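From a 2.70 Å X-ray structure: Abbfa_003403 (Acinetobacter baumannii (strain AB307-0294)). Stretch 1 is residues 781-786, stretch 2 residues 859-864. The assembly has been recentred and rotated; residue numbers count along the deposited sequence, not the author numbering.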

ATOM      1  N   LYS A 781      -6.327 -13.461 -13.429  1.00 62.14           N
ATOM      2  CA  LYS A 781      -5.059 -13.108 -12.806  1.00 54.69           C
ATOM      3  C   LYS A 781      -3.981 -12.819 -13.863  1.00 58.41           C
ATOM      4  O   LYS A 781      -2.907 -12.305 -13.540  1.00 63.94           O
ATOM      5  CB  LYS A 781      -4.613 -14.222 -11.852  1.00 49.28           C
ATOM      6  N   TYR A 782      -4.280 -13.127 -15.124  1.00 53.70           N
ATOM      7  CA  TYR A 782      -3.286 -13.027 -16.194  1.00 52.90           C
ATOM      8  C   TYR A 782      -3.805 -12.236 -17.407  1.00 55.90           C
ATOM      9  O   TYR A 782      -4.265 -12.801 -18.410  1.00 50.71           O
ATOM     10  CB  TYR A 782      -2.833 -14.434 -16.599  1.00 50.15           C
ATOM     11  CG  TYR A 782      -2.128 -15.162 -15.463  1.00 60.04           C
ATOM     12  CD1 TYR A 782      -0.758 -15.028 -15.269  1.00 64.81           C
ATOM     13  CD2 TYR A 782      -2.839 -15.965 -14.570  1.00 61.91           C
ATOM     14  CE1 TYR A 782      -0.110 -15.682 -14.226  1.00 74.13           C
ATOM     15  CE2 TYR A 782      -2.205 -16.620 -13.525  1.00 66.98           C
ATOM     16  CZ  TYR A 782      -0.834 -16.481 -13.351  1.00 75.56           C
ATOM     17  OH  TYR A 782      -0.184 -17.138 -12.308  1.00 73.34           O
ATOM     18  N   ILE A 783      -3.717 -10.913 -17.290  1.00 58.30           N
ATOM     19  CA  ILE A 783      -4.221  -9.990 -18.302  1.00 52.92           C
ATOM     20  C   ILE A 783      -3.093  -9.168 -18.925  1.00 55.70           C
ATOM     21  O   ILE A 783      -2.299  -8.551 -18.216  1.00 56.41           O
ATOM     22  CB  ILE A 783      -5.269  -9.031 -17.704  1.00 43.33           C
ATOM     23  CG1 ILE A 783      -6.422  -9.824 -17.096  1.00 38.40           C
ATOM     24  CG2 ILE A 783      -5.787  -8.071 -18.751  1.00 35.37           C
ATOM     25  CD1 ILE A 783      -7.374  -8.970 -16.295  1.00 43.53           C
ATOM     26  N   ASP A 784      -3.032  -9.167 -20.254  1.00 58.67           N
ATOM     27  CA  ASP A 784      -2.002  -8.439 -20.994  1.00 54.29           C
ATOM     28  C   ASP A 784      -2.570  -8.026 -22.350  1.00 50.89           C
ATOM     29  O   ASP A 784      -3.712  -8.362 -22.664  1.00 53.60           O
ATOM     30  CB  ASP A 784      -0.733  -9.296 -21.184  1.00 53.06           C
ATOM     31  CG  ASP A 784      -1.031 -10.692 -21.752  1.00 63.70           C
ATOM     32  OD1 ASP A 784      -1.830 -11.445 -21.144  1.00 69.42           O
ATOM     33  OD2 ASP A 784      -0.498 -11.018 -22.839  1.00 66.91           O
ATOM     34  N   LEU A 785      -1.767  -7.326 -23.157  1.00 44.49           N
ATOM     35  CA  LEU A 785      -2.189  -6.873 -24.483  1.00 36.29           C
ATOM     36  C   LEU A 785      -2.248  -8.020 -25.484  1.00 37.61           C
ATOM     37  O   LEU A 785      -2.750  -7.857 -26.594  1.00 42.07           O
ATOM     38  CB  LEU A 785      -1.261  -5.777 -24.999  1.00 40.81           C
ATOM     39  CG  LEU A 785      -1.225  -4.518 -24.131  1.00 48.98           C
ATOM     40  CD1 LEU A 785      -0.201  -3.514 -24.643  1.00 56.26           C
ATOM     41  CD2 LEU A 785      -2.581  -3.892 -24.076  1.00 48.33           C
ATOM     42  N   GLY A 786      -1.746  -9.184 -25.092  1.00 38.49           N
ATOM     43  CA  GLY A 786      -1.893 -10.365 -25.916  1.00 41.79           C
ATOM     44  C   GLY A 786      -1.038 -10.427 -27.163  1.00 50.19           C
ATOM     45  O   GLY A 786       0.023  -9.814 -27.243  1.00 54.51           O
ATOM     46  N   GLY A 859       7.647 -11.978 -21.855  1.00 78.47           N
ATOM     47  CA  GLY A 859       7.469 -11.779 -23.285  1.00 70.55           C
ATOM     48  C   GLY A 859       6.111 -11.151 -23.564  1.00 63.55           C
ATOM     49  O   GLY A 859       5.765 -10.854 -24.710  1.00 64.05           O
ATOM     50  N   ARG A 860       5.336 -10.964 -22.501  1.00 53.63           N
ATOM     51  CA  ARG A 860       4.027 -10.343 -22.582  1.00 49.58           C
ATOM     52  C   ARG A 860       4.164  -8.830 -22.540  1.00 53.29           C
ATOM     53  O   ARG A 860       5.152  -8.307 -22.030  1.00 57.49           O
ATOM     54  CB  ARG A 860       3.131 -10.799 -21.428  1.00 54.11           C
ATOM     55  CG  ARG A 860       2.707 -12.257 -21.466  1.00 64.64           C
ATOM     56  CD  ARG A 860       1.772 -12.570 -20.308  1.00 65.71           C
ATOM     57  NE  ARG A 860       2.312 -12.111 -19.030  1.00 68.68           N
ATOM     58  CZ  ARG A 860       1.620 -11.428 -18.120  1.00 66.32           C
ATOM     59  NH1 ARG A 860       0.346 -11.127 -18.340  1.00 60.52           N
ATOM     60  NH2 ARG A 860       2.202 -11.055 -16.984  1.00 66.19           N
ATOM     61  N   LEU A 861       3.168  -8.133 -23.075  1.00 44.62           N
ATOM     62  CA  LEU A 861       3.099  -6.686 -22.950  1.00 41.57           C
ATOM     63  C   LEU A 861       1.963  -6.302 -22.024  1.00 45.26           C
ATOM     64  O   LEU A 861       0.833  -6.722 -22.233  1.00 48.41           O
ATOM     65  CB  LEU A 861       2.878  -6.032 -24.309  1.00 42.17           C
ATOM     66  CG  LEU A 861       3.908  -6.317 -25.388  1.00 42.39           C
ATOM     67  CD1 LEU A 861       3.509  -5.540 -26.616  1.00 44.47           C
ATOM     68  CD2 LEU A 861       5.283  -5.903 -24.899  1.00 38.73           C
ATOM     69  N   THR A 862       2.239  -5.500 -21.007  1.00 36.33           N
ATOM     70  CA  THR A 862       1.147  -4.974 -20.207  1.00 40.09           C
ATOM     71  C   THR A 862       1.109  -3.463 -20.360  1.00 45.61           C
ATOM     72  O   THR A 862       2.129  -2.820 -20.657  1.00 36.22           O
ATOM     73  CB  THR A 862       1.246  -5.380 -18.710  1.00 39.35           C
ATOM     74  OG1 THR A 862       2.428  -4.834 -18.108  1.00 41.49           O
ATOM     75  CG2 THR A 862       1.277  -6.884 -18.584  1.00 38.97           C
ATOM     76  N   HIS A 863      -0.088  -2.916 -20.165  1.00 45.52           N
ATOM     77  CA  HIS A 863      -0.404  -1.540 -20.505  1.00 34.18           C
ATOM     78  C   HIS A 863      -0.512  -0.718 -19.235  1.00 37.54           C
ATOM     79  O   HIS A 863      -1.030  -1.194 -18.227  1.00 48.11           O
ATOM     80  CB  HIS A 863      -1.703  -1.507 -21.285  1.00 35.75           C
ATOM     81  CG  HIS A 863      -1.953  -0.221 -21.992  1.00 45.07           C
ATOM     82  ND1 HIS A 863      -2.409   0.906 -21.345  1.00 46.93           N
ATOM     83  CD2 HIS A 863      -1.846   0.109 -23.301  1.00 48.58           C
ATOM     84  CE1 HIS A 863      -2.566   1.878 -22.229  1.00 46.56           C
ATOM     85  NE2 HIS A 863      -2.215   1.427 -23.418  1.00 45.07           N
ATOM     86  N   HIS A 864      -0.002   0.507 -19.273  1.00 32.85           N
ATOM     87  CA  HIS A 864       0.096   1.343 -18.081  1.00 34.58           C
ATOM     88  C   HIS A 864      -0.159   2.778 -18.506  1.00 43.92           C
ATOM     89  O   HIS A 864       0.321   3.741 -17.885  1.00 41.96           O
ATOM     90  CB  HIS A 864       1.468   1.187 -17.442  1.00 35.88           C
ATOM     91  CG  HIS A 864       1.795  -0.227 -17.059  1.00 46.01           C
ATOM     92  ND1 HIS A 864       1.622  -0.714 -15.778  1.00 44.91           N
ATOM     93  CD2 HIS A 864       2.260  -1.267 -17.796  1.00 35.24           C
ATOM     94  CE1 HIS A 864       1.986  -1.984 -15.740  1.00 47.23           C
ATOM     95  NE2 HIS A 864       2.376  -2.344 -16.951  1.00 48.02           N
TER

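How do the two backbones meet? Residues 781-786 form no regular helix or strand, while 861-863 is a strand with loop or turn around it. The touching parts run 72° apart, so the segments cross obliquely instead of lying side by side, and their backbones come close over a short span: CA of Asp784 is 4.7 Å from CA of Thr862, and CA of Leu785 is 5.5 Å from CA of Leu861. One backbone hydrogen bond spans the gap, from N of Leu785 to O of Leu861, at 2.8 Å. Its N-H...O angle of 179° is essentially linear, and it is the only hydrogen bond between the stretches.

What does Asp784 do beside that bond? Its CA-to-CB bond points toward the other stretch, bringing CB within 3.2 Å of O of Leu861 and placing the carboxylate near Arg860. There OD1 of Asp784 forms a salt bridge with NH1 of Arg860 at 3.6 Å, a rather long separation for opposite charges. The other oxygen serves its own stretch as an acceptor: N of Gly786 donates a hydrogen bond to OD2 of Asp784 at 3.2 Å. An aspartate suits this place because its short side chain can engage both partners, one oxygen to each.

How does Arg860 reach across? Its CA-to-CB bond points sideways, but the long side chain, with chi1 m, chi2 t and chi3 m, carries the guanidinium nearer to the first stretch. NH1 of Arg860 lies 3.6 Å from CB of Asp784 and 3.7 Å from O of Ile783, so the group covers backbone as well as side chain. Ile783 points its CA-to-CB bond away, and it is its carbonyl O that comes near the guanidinium.

What fills the apolar side of the contact? Leu785 is buried and has the largest area covered by the opposing stretch, 83 Å² of the 372 Å² total. Its CA-to-CB bond points toward the strand. With its m, t rotamer, CD1 of Leu785 packs 4.0 Å from CB of Leu861 and also lies 4.2 Å from CB of His863, which CD2 of Leu785 approaches to 3.8 Å. A branched apolar side chain fits well here, since it can pack against two strand residues while its own backbone N makes the hydrogen bond. Thr862 points its CA-to-CB bond away, though its CG2 still lies 4.1 Å from CB of Asp784. Its hydroxyl is engaged within its own stretch, where OG1 of Thr862 and NE2 of His864 share a 2.7 Å hydrogen bond.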